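Local coordinates for protein phenolic acid decarboxylase (Sedimentibacter hydroxybenzoicus, PDB 7AE5) that catalyses the reversible, oxygen-sensitive, non-oxidative decarboxylation of 4-hydroxybenzoate and 3,4-dihydroxybenzoate, using prenylated FMN and manganese, at residues Phe141-Lys145 with Phe305-Tyr309; Asn163-Tyr167 with Met216-Pro220; Ile203-Asn209 with Ser257-Gly263; Met321-Ser326 with Val343-His349. All coordinates share one frame. Numbering follows the deposited sequence.

Contact 1: Phe141-Lys145 with Phe305-Tyr309; sequences FYISK and FENLY
In the FMN-binding, split-barrel-like domain of this UbiD-family enzyme, two extended chains cross steeply instead of pairing: strand 142-143 belongs to the large antiparallel sheet, strand 304-306 to a mixed four-stranded one, and the runs 142-145 and 305-308 point 85° apart, end to end. The nearest CA pairs are Lys-145 with Asn-307 (5.3 Å) and Ser-144 with Leu-308 (5.6 Å). At Tyr-142 the backbone is extended (-118/139); its O accepts a hydrogen bond from ND2 of Asn-307 (3.2 Å), while its OH turns away to Glu-273. Ile-143, chi1 m, lays CG2 against the ring edge of Phe-305, 4.1 Å from CE1. At Ser-144 psi falls to 2°, so the chain bends. Its N donates to OD1 of Asn-307 at 2.9 Å, so one carboxamide bridges Tyr-142 O and Ser-144 N. With chi1 p, Ser-144 OG donates to Leu-308 O at 2.6 Å. Lys-145, all four chi angles t, stretches to a salt bridge between NZ and Glu-306 OE2 (2.7 Å); Glu-316 pairs with the same ammonium. One water accepts from Lys-145 N (2.8 Å) and donates to Glu-306 O (3.0 Å) and Asn-307 OD1 (2.4 Å).

Contact 2: Asn163-Tyr167 with Met216-Pro220; sequences NVGTY and MASTP. With RB (rubidium ion), chain R.
This is a metal-bridged contact between a strand and the C-terminal end of a helix, buried near the centre of the chain: strand 163-165 meets the last turn of helix 211-217 and the loop that follows. A rubidium ion joins them. Val-164 O lies 2.5 Å from RB, and the other segment wraps the ion with Met-216 O at 2.5 Å, Met-216 SD at 2.9 Å and Thr-219 O at 2.5 Å; Tyr-223 and Glu-227 complete the shell. Met-216 reaches it with chi1 t and chi2 m, which also sets its CE 3.7 Å from CB of Val-164. The helix ends in a turn closed by Thr-219 N to Met-216 O (2.8 Å). The nearest CA pair is Gly-165 and Ala-217, 4.0 Å. Here Ala-217 O receives a CA-H...O contact from Gly-165 CA (3.1 Å) and a weak hydrogen bond from Thr-166 N (3.1 Å, 128°). Val-164, extended at -132/123, packs CG1 3.7 Å from Ala-217 CB. Residues 163-167 are predicted to bind prenylated FMN, and Glu-227 is a predicted Mn(2+) ligand; the site is consistent with the metal-binding side of a UbiD flavin pocket.

Contact 3: Ile203-Asn209 with Ser257-Gly263; sequences IAITIGN and SEVVLEG
Six backbone hydrogen bonds run the ladder between strands 203-207 and 259-263: Ile-203 N to Gly-263 O (2.9 Å) and Gly-263 N to Ile-203 O (3.0 Å), Ile-205 N to Leu-261 O (2.7 Å) and Leu-261 N to Ile-205 O (2.6 Å), Ile-207 N to Val-259 O (2.8 Å) and Val-259 N to Ile-207 O (3.0 Å). Thr-206/Val-260 and Ala-204/Glu-262 are the non-hydrogen-bonded pairs; the antiparallel axes run 165° apart. At the Ile-207 end, Glu-258 and Val-259 both face Ile-207, a classic beta bulge. Gly-208 O accepts from Glu-258 N (2.9 Å); its phi of 75° suits glycine, and a CB would come within 2.6 Å of Glu-258 CG. Asn-209, chi1 m, receives Ser-257 OG on OD1 (2.6 Å) and donates from ND2 to Thr-206 OG1 (3.1 Å), which also hydrogen-bonds Ser-147 O. On one face Ile-205 CB packs 3.7 Å from Leu-261 CB, and Ile-207 CD1 4.0 Å from Leu-261 CD1. On the other, Thr-206 CG2 lies 4.3 Å from Val-260 CG2. In the antiparallel sheet of the FMN-binding domain, strand 147-150 flanks 201-207 and long strand 287-299 flanks 259-265, while strand 252-254 packs against Ala-204 and Thr-206.

Contact 4: Met321-Ser326 with Val343-His349; sequences MALNTS and VNAMYTH
Strand 340-347, outermost, within this chain, of the five-stranded mixed sheet in the C-terminal domain, lies against the first turn of helix 323-336, the helix that leads into it. Its Val-343 is extended (-125/124), and its O lies 3.2 Å from Ser-326 CB. Asn-344 points its CB away from the helix; its OD1 accepts from Met-346 N (3.3 Å) as an Asx turn, and ND2 reaches Pro-394 O. Ala-345 faces the helix, CA 4.8 Å from Ser-326 CA, and its N donates to Ser-326 OG at 3.0 Å. That hydroxyl, chi1 m, in turn donates to Ala-322 O (2.8 Å). Ala-345 and Met-346 depart from extended geometry, psi 42° and 2°. Met-346, chi1 m and chi2 t, sets CG 3.7 Å from Ala-322 CB and SD 3.7 Å from Leu-323 CD2; Trp-71 and Phe-395 border this apolar patch. Thr-348 and His-349 both take positive phi, turning the chain so that the imidazole of His-349 (chi1 -149°) comes back to the helix start. There Met-321 CE sits 3.7 Å from the ring centroid, a CH-pi contact over one face, and Thr-325 OG1, which donates a hydrogen bond to Met-321 O at 2.7 Å, lies by the edge, 3.6 Å from CD2. Packing therefore dominates, and the one hydrogen bond between the segments, Ala-345 N to Ser-326 OG, continues through that hydroxyl to Ala-322 O.

From the N terminus, residues 141-145 come first, opening contact 1, whose loop closes only at 305-309. Nested in it are contacts 2 and 3, which cross: 163-167, 203-209, 216-220 and 257-263 alternate, so that 216-220, at the end of helix 211-217, falls between the two segments of contact 3. All three reach the large antiparallel sheet of the FMN-binding domain. Contacts 1 and 3 touch, Glu-306 OE1 lying 3.0 Å from Asn-209 N and Phe-305 packing on Ile-207, whereas contact 2 sits apart at the metal. Contact 4 follows in series as a short helix-to-strand connection. Thr-219 OG1 and Asn-324 ND2, 3.4 Å apart, bring it against contact 2 between the FMN-binding and C-terminal parts of the fold.

Contact 1: Phe141-Lys145 with Phe305-Tyr309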
loop_
_atom_site.group_PDB
_atom_site.type_symbol
_atom_site.label_atom_id
_atom_site.label_comp_id
_atom_site.label_asym_id
_atom_site.label_seq_id
_atom_site.Cartn_x
_atom_site.Cartn_y
_atom_site.Cartn_z
ATOM N N PHE C 141 15.045 -43.794 17.116
ATOM C CA PHE C 141 14.022 -44.518 16.372
ATOM C C PHE C 141 12.657 -44.160 16.946
ATOM O O PHE C 141 12.472 -44.170 18.167
ATOM C CB PHE C 141 14.260 -46.027 16.445
ATOM C CG PHE C 141 15.667 -46.441 16.102
ATOM C CD1 PHE C 141 16.405 -45.743 15.157
ATOM C CD2 PHE C 141 16.252 -47.529 16.729
ATOM C CE1 PHE C 141 17.699 -46.123 14.847
ATOM C CE2 PHE C 141 17.545 -47.914 16.422
ATOM C CZ PHE C 141 18.269 -47.212 15.481
ATOM N N TYR C 142 11.708 -43.841 16.070
ATOM C CA TYR C 142 10.449 -43.239 16.482
ATOM C C TYR C 142 9.264 -44.123 16.125
ATOM O O TYR C 142 9.218 -44.715 15.042
ATOM C CB TYR C 142 10.264 -41.871 15.829
ATOM C CG TYR C 142 10.727 -40.710 16.678
ATOM C CD1 TYR C 142 12.071 -40.370 16.754
ATOM C CD2 TYR C 142 9.817 -39.944 17.393
ATOM C CE1 TYR C 142 12.497 -39.302 17.523
ATOM C CE2 TYR C 142 10.232 -38.877 18.164
ATOM C CZ TYR C 142 11.571 -38.561 18.224
ATOM O OH TYR C 142 11.979 -37.499 18.992
ATOM N N ILE C 143 8.312 -44.203 17.049
ATOM C CA ILE C 143 6.974 -44.710 16.766
ATOM C C ILE C 143 6.119 -43.497 16.417
ATOM O O ILE C 143 5.802 -42.680 17.285
ATOM C CB ILE C 143 6.399 -45.481 17.960
ATOM C CG1 ILE C 143 7.326 -46.631 18.351
ATOM C CG2 ILE C 143 5.009 -46.001 17.643
ATOM C CD1 ILE C 143 7.021 -47.215 19.708
ATOM N N SER C 144 5.748 -43.373 15.144
ATOM C CA SER C 144 5.201 -42.130 14.618
ATOM C C SER C 144 3.713 -42.186 14.300
ATOM O O SER C 144 3.164 -41.188 13.822
ATOM C CB SER C 144 5.973 -41.717 13.361
ATOM O OG SER C 144 5.560 -42.483 12.244
ATOM N N LYS C 145 3.040 -43.310 14.551
ATOM C CA LYS C 145 1.630 -43.417 14.194
ATOM C C LYS C 145 0.821 -44.093 15.296
ATOM O O LYS C 145 -0.157 -44.794 15.013
ATOM C CB LYS C 145 1.457 -44.175 12.876
ATOM C CG LYS C 145 0.211 -43.796 12.098
ATOM C CD LYS C 145 0.001 -44.736 10.931
ATOM C CE LYS C 145 -1.196 -44.326 10.101
ATOM N NZ LYS C 145 -1.307 -45.175 8.883
ATOM N N PHE C 305 3.925 -53.731 12.527
ATOM C CA PHE C 305 4.311 -52.397 12.980
ATOM C C PHE C 305 3.824 -51.383 11.953
ATOM O O PHE C 305 4.492 -51.126 10.948
ATOM C CB PHE C 305 5.822 -52.315 13.173
ATOM C CG PHE C 305 6.309 -50.978 13.672
ATOM C CD1 PHE C 305 5.478 -50.146 14.407
ATOM C CD2 PHE C 305 7.606 -50.558 13.412
ATOM C CE1 PHE C 305 5.928 -48.920 14.866
ATOM C CE2 PHE C 305 8.062 -49.333 13.871
ATOM C CZ PHE C 305 7.222 -48.514 14.599
ATOM N N GLU C 306 2.655 -50.800 12.208
ATOM C CA GLU C 306 2.107 -49.766 11.338
ATOM C C GLU C 306 2.739 -48.432 11.717
ATOM O O GLU C 306 2.398 -47.844 12.748
ATOM C CB GLU C 306 0.586 -49.708 11.456
ATOM C CG GLU C 306 -0.062 -48.717 10.495
ATOM C CD GLU C 306 -1.415 -48.221 10.972
ATOM O OE1 GLU C 306 -1.849 -48.627 12.069
ATOM O OE2 GLU C 306 -2.048 -47.425 10.246
ATOM N N ASN C 307 3.666 -47.960 10.889
ATOM C CA ASN C 307 4.386 -46.725 11.148
ATOM C C ASN C 307 4.219 -45.779 9.969
ATOM O O ASN C 307 3.810 -46.178 8.876
ATOM C CB ASN C 307 5.872 -46.988 11.413
ATOM C CG ASN C 307 6.444 -46.067 12.470
ATOM O OD1 ASN C 307 5.737 -45.626 13.376
ATOM N ND2 ASN C 307 7.737 -45.779 12.366
ATOM N N LEU C 308 4.553 -44.513 10.205
ATOM C CA LEU C 308 4.306 -43.443 9.251
ATOM C C LEU C 308 5.601 -42.713 8.934
ATOM O O LEU C 308 6.399 -42.428 9.831
ATOM C CB LEU C 308 3.257 -42.457 9.804
ATOM C CG LEU C 308 3.072 -41.050 9.221
ATOM C CD1 LEU C 308 1.645 -40.596 9.455
ATOM C CD2 LEU C 308 4.028 -40.031 9.842
ATOM N N TYR C 309 5.804 -42.410 7.657
ATOM C CA TYR C 309 6.861 -41.500 7.243
ATOM C C TYR C 309 6.286 -40.106 7.032
ATOM O O TYR C 309 5.210 -39.946 6.448
ATOM C CB TYR C 309 7.548 -41.960 5.954
ATOM C CG TYR C 309 8.540 -40.934 5.443
ATOM C CD1 TYR C 309 9.793 -40.803 6.028
ATOM C CD2 TYR C 309 8.209 -40.072 4.403
ATOM C CE1 TYR C 309 10.696 -39.860 5.578
ATOM C CE2 TYR C 309 9.105 -39.124 3.949
ATOM C CZ TYR C 309 10.348 -39.022 4.541
ATOM O OH TYR C 309 11.250 -38.081 4.097
HETATM O O HOH W 1 3.739 -46.045 14.685
HETATM O O HOH W 2 1.171 -45.813 7.649
HETATM O O HOH W 3 0.067 -47.348 14.130
#

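Contact 2: Asn163-Tyr167 with Met216-Pro220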
loop_
_atom_site.group_PDB
_atom_site.type_symbol
_atom_site.label_atom_id
_atom_site.label_comp_id
_atom_site.label_asym_id
_atom_site.label_seq_id
_atom_site.Cartn_x
_atom_site.Cartn_y
_atom_site.Cartn_z
ATOM N N ASN C 163 -9.387 -39.813 26.423
ATOM C CA ASN C 163 -8.966 -39.097 25.230
ATOM C C ASN C 163 -7.959 -39.930 24.449
ATOM O O ASN C 163 -7.166 -40.679 25.027
ATOM C CB ASN C 163 -8.359 -37.733 25.585
ATOM C CG ASN C 163 -9.401 -36.744 26.071
ATOM O OD1 ASN C 163 -9.266 -36.164 27.148
ATOM N ND2 ASN C 163 -10.452 -36.551 25.280
ATOM N N VAL C 164 -8.009 -39.797 23.124
ATOM C CA VAL C 164 -7.098 -40.488 22.219
ATOM C C VAL C 164 -6.548 -39.469 21.228
ATOM O O VAL C 164 -7.318 -38.790 20.529
ATOM C CB VAL C 164 -7.779 -41.651 21.473
ATOM C CG1 VAL C 164 -6.762 -42.417 20.642
ATOM C CG2 VAL C 164 -8.491 -42.581 22.448
ATOM N N GLY C 165 -5.218 -39.361 21.179
ATOM C CA GLY C 165 -4.553 -38.522 20.208
ATOM C C GLY C 165 -3.280 -39.188 19.723
ATOM O O GLY C 165 -2.797 -40.153 20.320
ATOM N N THR C 166 -2.751 -38.664 18.622
ATOM C CA THR C 166 -1.490 -39.138 18.062
ATOM C C THR C 166 -0.356 -38.250 18.551
ATOM O O THR C 166 -0.417 -37.024 18.416
ATOM C CB THR C 166 -1.522 -39.144 16.533
ATOM O OG1 THR C 166 -1.977 -37.871 16.058
ATOM C CG2 THR C 166 -2.444 -40.239 16.022
ATOM N N TYR C 167 0.673 -38.873 19.119
ATOM C CA TYR C 167 1.845 -38.164 19.608
ATOM C C TYR C 167 3.081 -38.960 19.231
ATOM O O TYR C 167 3.078 -40.191 19.306
ATOM C CB TYR C 167 1.778 -37.960 21.127
ATOM C CG TYR C 167 0.466 -37.368 21.591
ATOM C CD1 TYR C 167 0.134 -36.053 21.294
ATOM C CD2 TYR C 167 -0.448 -38.130 22.307
ATOM C CE1 TYR C 167 -1.068 -35.510 21.707
ATOM C CE2 TYR C 167 -1.652 -37.595 22.725
ATOM C CZ TYR C 167 -1.957 -36.283 22.421
ATOM O OH TYR C 167 -3.153 -35.745 22.833
ATOM N N MET C 216 -9.489 -40.539 14.089
ATOM C CA MET C 216 -9.974 -39.803 15.251
ATOM C C MET C 216 -8.832 -39.412 16.175
ATOM O O MET C 216 -8.858 -38.338 16.789
ATOM C CB MET C 216 -10.998 -40.628 16.021
ATOM C CG MET C 216 -11.461 -39.933 17.277
ATOM S SD MET C 216 -10.334 -40.194 18.665
ATOM C CE MET C 216 -9.837 -41.910 18.402
ATOM N N ALA C 217 -7.831 -40.284 16.310
ATOM C CA ALA C 217 -6.684 -39.952 17.146
ATOM C C ALA C 217 -5.932 -38.758 16.577
ATOM O O ALA C 217 -5.454 -37.898 17.326
ATOM C CB ALA C 217 -5.764 -41.165 17.281
ATOM N N SER C 218 -5.844 -38.673 15.252
ATOM C CA SER C 218 -5.289 -37.493 14.605
ATOM C C SER C 218 -6.231 -36.301 14.657
ATOM O O SER C 218 -5.855 -35.219 14.190
ATOM C CB SER C 218 -4.938 -37.819 13.153
ATOM O OG SER C 218 -3.841 -38.715 13.092
ATOM N N THR C 219 -7.440 -36.468 15.197
ATOM C CA THR C 219 -8.366 -35.358 15.351
ATOM C C THR C 219 -8.365 -34.886 16.797
ATOM O O THR C 219 -8.649 -35.684 17.717
ATOM C CB THR C 219 -9.772 -35.755 14.918
ATOM O OG1 THR C 219 -9.706 -36.456 13.669
ATOM C CG2 THR C 219 -10.629 -34.513 14.732
ATOM N N PRO C 220 -8.031 -33.607 17.033
ATOM C CA PRO C 220 -7.897 -33.088 18.400
ATOM C C PRO C 220 -9.099 -32.266 18.844
ATOM O O PRO C 220 -9.473 -32.283 20.021
ATOM C CB PRO C 220 -6.637 -32.210 18.316
ATOM C CG PRO C 220 -6.192 -32.257 16.828
ATOM C CD PRO C 220 -7.381 -32.721 16.059
HETATM RB RB RB R . -8.994 -37.658 19.140
#

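Contact 3: Ile203-Asn209 with Ser257-Gly263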
loop_
_atom_site.group_PDB
_atom_site.type_symbol
_atom_site.label_atom_id
_atom_site.label_comp_id
_atom_site.label_asym_id
_atom_site.label_seq_id
_atom_site.Cartn_x
_atom_site.Cartn_y
_atom_site.Cartn_z
ATOM N N ILE C 203 -0.782 -44.449 30.906
ATOM C CA ILE C 203 -1.238 -44.276 29.532
ATOM C C ILE C 203 -1.162 -45.621 28.824
ATOM O O ILE C 203 -0.490 -46.553 29.272
ATOM C CB ILE C 203 -0.422 -43.222 28.740
ATOM C CG1 ILE C 203 0.875 -43.831 28.204
ATOM C CG2 ILE C 203 -0.134 -41.987 29.583
ATOM C CD1 ILE C 203 1.626 -42.916 27.268
ATOM N N ALA C 204 -1.872 -45.712 27.703
ATOM C CA ALA C 204 -1.810 -46.860 26.811
ATOM C C ALA C 204 -1.457 -46.381 25.411
ATOM O O ALA C 204 -2.012 -45.390 24.927
ATOM C CB ALA C 204 -3.134 -47.627 26.789
ATOM N N ILE C 205 -0.528 -47.081 24.769
ATOM C CA ILE C 205 -0.030 -46.719 23.446
ATOM C C ILE C 205 -0.380 -47.860 22.501
ATOM O O ILE C 205 0.198 -48.950 22.597
ATOM C CB ILE C 205 1.481 -46.451 23.456
ATOM C CG1 ILE C 205 1.818 -45.315 24.421
ATOM C CG2 ILE C 205 1.978 -46.120 22.062
ATOM C CD1 ILE C 205 3.286 -45.230 24.765
ATOM N N THR C 206 -1.321 -47.617 21.594
ATOM C CA THR C 206 -1.780 -48.634 20.658
ATOM C C THR C 206 -1.182 -48.394 19.278
ATOM O O THR C 206 -1.150 -47.260 18.788
ATOM C CB THR C 206 -3.307 -48.654 20.569
ATOM O OG1 THR C 206 -3.766 -47.481 19.884
ATOM C CG2 THR C 206 -3.920 -48.701 21.963
ATOM N N ILE C 207 -0.709 -49.473 18.655
ATOM C CA ILE C 207 -0.044 -49.429 17.359
ATOM C C ILE C 207 -0.729 -50.422 16.431
ATOM O O ILE C 207 -1.056 -51.542 16.839
ATOM C CB ILE C 207 1.461 -49.748 17.487
ATOM C CG1 ILE C 207 2.123 -48.805 18.496
ATOM C CG2 ILE C 207 2.152 -49.658 16.134
ATOM C CD1 ILE C 207 3.471 -49.283 18.991
ATOM N N GLY C 208 -0.949 -50.011 15.183
ATOM C CA GLY C 208 -1.609 -50.864 14.213
ATOM C C GLY C 208 -3.103 -50.952 14.449
ATOM O O GLY C 208 -3.577 -51.876 15.116
ATOM N N ASN C 209 -3.857 -50.004 13.898
ATOM C CA ASN C 209 -5.265 -49.859 14.227
ATOM C C ASN C 209 -6.115 -49.760 12.969
ATOM O O ASN C 209 -5.617 -49.534 11.862
ATOM C CB ASN C 209 -5.510 -48.615 15.094
ATOM C CG ASN C 209 -4.985 -48.773 16.504
ATOM O OD1 ASN C 209 -5.454 -49.623 17.262
ATOM N ND2 ASN C 209 -4.012 -47.947 16.869
ATOM N N SER C 257 -6.076 -53.837 18.005
ATOM C CA SER C 257 -4.746 -53.281 17.803
ATOM C C SER C 257 -3.706 -54.381 17.672
ATOM O O SER C 257 -3.762 -55.407 18.356
ATOM C CB SER C 257 -4.360 -52.360 18.954
ATOM O OG SER C 257 -5.373 -51.407 19.189
ATOM N N GLU C 258 -2.736 -54.145 16.793
ATOM C CA GLU C 258 -1.648 -55.098 16.636
ATOM C C GLU C 258 -0.769 -55.134 17.877
ATOM O O GLU C 258 -0.329 -56.209 18.298
ATOM C CB GLU C 258 -0.829 -54.749 15.399
ATOM C CG GLU C 258 -1.621 -54.826 14.106
ATOM C CD GLU C 258 -1.501 -56.175 13.434
ATOM O OE1 GLU C 258 -0.774 -57.042 13.959
ATOM O OE2 GLU C 258 -2.128 -56.367 12.373
ATOM N N VAL C 259 -0.502 -53.974 18.475
ATOM C CA VAL C 259 0.353 -53.861 19.652
ATOM C C VAL C 259 -0.274 -52.854 20.608
ATOM O O VAL C 259 -0.796 -51.820 20.181
ATOM C CB VAL C 259 1.790 -53.431 19.276
ATOM C CG1 VAL C 259 2.662 -53.308 20.515
ATOM C CG2 VAL C 259 2.416 -54.406 18.289
ATOM N N VAL C 260 -0.233 -53.162 21.904
ATOM C CA VAL C 260 -0.675 -52.246 22.950
ATOM C C VAL C 260 0.453 -52.103 23.962
ATOM O O VAL C 260 0.964 -53.104 24.473
ATOM C CB VAL C 260 -1.963 -52.730 23.643
ATOM C CG1 VAL C 260 -2.382 -51.745 24.725
ATOM C CG2 VAL C 260 -3.080 -52.915 22.627
ATOM N N LEU C 261 0.841 -50.863 24.246
ATOM C CA LEU C 261 1.915 -50.562 25.189
ATOM C C LEU C 261 1.293 -49.910 26.419
ATOM O O LEU C 261 0.953 -48.723 26.398
ATOM C CB LEU C 261 2.964 -49.654 24.555
ATOM C CG LEU C 261 3.558 -50.098 23.218
ATOM C CD1 LEU C 261 4.702 -49.185 22.817
ATOM C CD2 LEU C 261 4.030 -51.535 23.306
ATOM N N GLU C 262 1.149 -50.685 27.488
ATOM C CA GLU C 262 0.625 -50.167 28.743
ATOM C C GLU C 262 1.779 -49.703 29.622
ATOM O O GLU C 262 2.736 -50.450 29.847
ATOM C CB GLU C 262 -0.210 -51.228 29.460
ATOM C CG GLU C 262 -1.369 -51.746 28.626
ATOM C CD GLU C 262 -2.185 -52.801 29.345
ATOM O OE1 GLU C 262 -2.109 -52.868 30.590
ATOM O OE2 GLU C 262 -2.905 -53.562 28.664
ATOM N N GLY C 263 1.689 -48.473 30.102
ATOM C CA GLY C 263 2.750 -47.928 30.916
ATOM C C GLY C 263 2.315 -46.676 31.638
ATOM O O GLY C 263 1.123 -46.432 31.830
#

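Contact 4: Met321-Ser326 with Val343-His349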
loop_
_atom_site.group_PDB
_atom_site.type_symbol
_atom_site.label_atom_id
_atom_site.label_comp_id
_atom_site.label_asym_id
_atom_site.label_seq_id
_atom_site.Cartn_x
_atom_site.Cartn_y
_atom_site.Cartn_z
ATOM N N MET C 321 -4.458 -35.145 8.408
ATOM C CA MET C 321 -4.902 -33.846 8.900
ATOM C C MET C 321 -5.698 -33.066 7.861
ATOM O O MET C 321 -5.963 -31.876 8.070
ATOM C CB MET C 321 -3.705 -33.005 9.358
ATOM C CG MET C 321 -2.791 -33.698 10.353
ATOM S SD MET C 321 -1.160 -32.935 10.416
ATOM C CE MET C 321 -1.593 -31.246 10.812
ATOM N N ALA C 322 -6.092 -33.700 6.757
ATOM C CA ALA C 322 -6.661 -32.961 5.631
ATOM C C ALA C 322 -8.128 -32.613 5.866
ATOM O O ALA C 322 -8.474 -31.451 6.103
ATOM C CB ALA C 322 -6.487 -33.767 4.340
ATOM N N LEU C 323 -9.007 -33.615 5.801
ATOM C CA LEU C 323 -10.441 -33.362 5.863
ATOM C C LEU C 323 -10.969 -33.257 7.287
ATOM O O LEU C 323 -12.008 -32.621 7.501
ATOM C CB LEU C 323 -11.196 -34.459 5.109
ATOM C CG LEU C 323 -10.900 -34.552 3.612
ATOM C CD1 LEU C 323 -11.909 -35.449 2.914
ATOM C CD2 LEU C 323 -10.888 -33.167 2.982
ATOM N N ASN C 324 -10.290 -33.866 8.263
ATOM C CA ASN C 324 -10.701 -33.706 9.653
ATOM C C ASN C 324 -10.416 -32.303 10.170
ATOM O O ASN C 324 -10.950 -31.919 11.215
ATOM C CB ASN C 324 -10.008 -34.743 10.538
ATOM C CG ASN C 324 -8.547 -34.932 10.184
ATOM O OD1 ASN C 324 -8.141 -34.727 9.039
ATOM N ND2 ASN C 324 -7.746 -35.330 11.168
ATOM N N THR C 325 -9.577 -31.539 9.469
ATOM C CA THR C 325 -9.443 -30.116 9.756
ATOM C C THR C 325 -10.525 -29.313 9.046
ATOM O O THR C 325 -11.037 -28.331 9.594
ATOM C CB THR C 325 -8.054 -29.624 9.335
ATOM O OG1 THR C 325 -7.045 -30.379 10.017
ATOM C CG2 THR C 325 -7.881 -28.143 9.654
ATOM N N SER C 326 -10.905 -29.740 7.839
ATOM C CA SER C 326 -11.780 -28.939 6.991
ATOM C C SER C 326 -13.245 -29.051 7.397
ATOM O O SER C 326 -13.988 -28.067 7.308
ATOM C CB SER C 326 -11.605 -29.353 5.529
ATOM O OG SER C 326 -10.236 -29.490 5.198
ATOM N N VAL C 343 -15.273 -26.223 2.361
ATOM C CA VAL C 343 -14.048 -25.635 2.892
ATOM C C VAL C 343 -12.919 -26.637 2.689
ATOM O O VAL C 343 -13.012 -27.786 3.141
ATOM C CB VAL C 343 -14.184 -25.260 4.377
ATOM C CG1 VAL C 343 -12.844 -24.785 4.927
ATOM C CG2 VAL C 343 -15.245 -24.187 4.555
ATOM N N ASN C 344 -11.864 -26.203 2.004
ATOM C CA ASN C 344 -10.653 -26.994 1.799
ATOM C C ASN C 344 -9.561 -26.360 2.657
ATOM O O ASN C 344 -8.929 -25.380 2.250
ATOM C CB ASN C 344 -10.276 -27.034 0.318
ATOM C CG ASN C 344 -8.902 -27.642 0.065
ATOM O OD1 ASN C 344 -8.256 -28.166 0.970
ATOM N ND2 ASN C 344 -8.456 -27.581 -1.186
ATOM N N ALA C 345 -9.343 -26.923 3.844
ATOM C CA ALA C 345 -8.339 -26.439 4.786
ATOM C C ALA C 345 -7.239 -27.476 5.003
ATOM O O ALA C 345 -6.784 -27.698 6.127
ATOM C CB ALA C 345 -8.987 -26.061 6.117
ATOM N N MET C 346 -6.792 -28.110 3.922
ATOM C CA MET C 346 -5.926 -29.281 3.990
ATOM C C MET C 346 -4.437 -28.962 3.995
ATOM O O MET C 346 -3.625 -29.893 4.008
ATOM C CB MET C 346 -6.214 -30.211 2.805
ATOM C CG MET C 346 -7.650 -30.680 2.677
ATOM S SD MET C 346 -7.833 -31.864 1.326
ATOM C CE MET C 346 -6.531 -31.330 0.212
ATOM N N TYR C 347 -4.048 -27.693 3.985
ATOM C CA TYR C 347 -2.679 -27.314 3.654
ATOM C C TYR C 347 -1.970 -26.767 4.887
ATOM O O TYR C 347 -2.261 -25.653 5.338
ATOM C CB TYR C 347 -2.689 -26.315 2.502
ATOM C CG TYR C 347 -3.461 -26.862 1.323
ATOM C CD1 TYR C 347 -3.064 -28.040 0.704
ATOM C CD2 TYR C 347 -4.599 -26.227 0.851
ATOM C CE1 TYR C 347 -3.771 -28.559 -0.364
ATOM C CE2 TYR C 347 -5.310 -26.738 -0.217
ATOM C CZ TYR C 347 -4.892 -27.904 -0.820
ATOM O OH TYR C 347 -5.600 -28.417 -1.881
ATOM N N THR C 348 -1.039 -27.559 5.415
ATOM C CA THR C 348 -0.251 -27.220 6.599
ATOM C C THR C 348 -1.162 -26.865 7.775
ATOM O O THR C 348 -1.120 -25.765 8.328
ATOM C CB THR C 348 0.734 -26.089 6.295
ATOM O OG1 THR C 348 1.242 -26.249 4.965
ATOM C CG2 THR C 348 1.897 -26.126 7.278
ATOM N N HIS C 349 -1.998 -27.837 8.143
ATOM C CA HIS C 349 -2.959 -27.697 9.239
ATOM C C HIS C 349 -3.805 -26.437 9.090
ATOM O O HIS C 349 -4.033 -25.698 10.048
ATOM C CB HIS C 349 -2.260 -27.716 10.597
ATOM C CG HIS C 349 -3.099 -28.292 11.694
ATOM N ND1 HIS C 349 -2.625 -28.481 12.975
ATOM C CD2 HIS C 349 -4.382 -28.729 11.701
ATOM C CE1 HIS C 349 -3.580 -29.006 13.722
ATOM N NE2 HIS C 349 -4.656 -29.165 12.973
#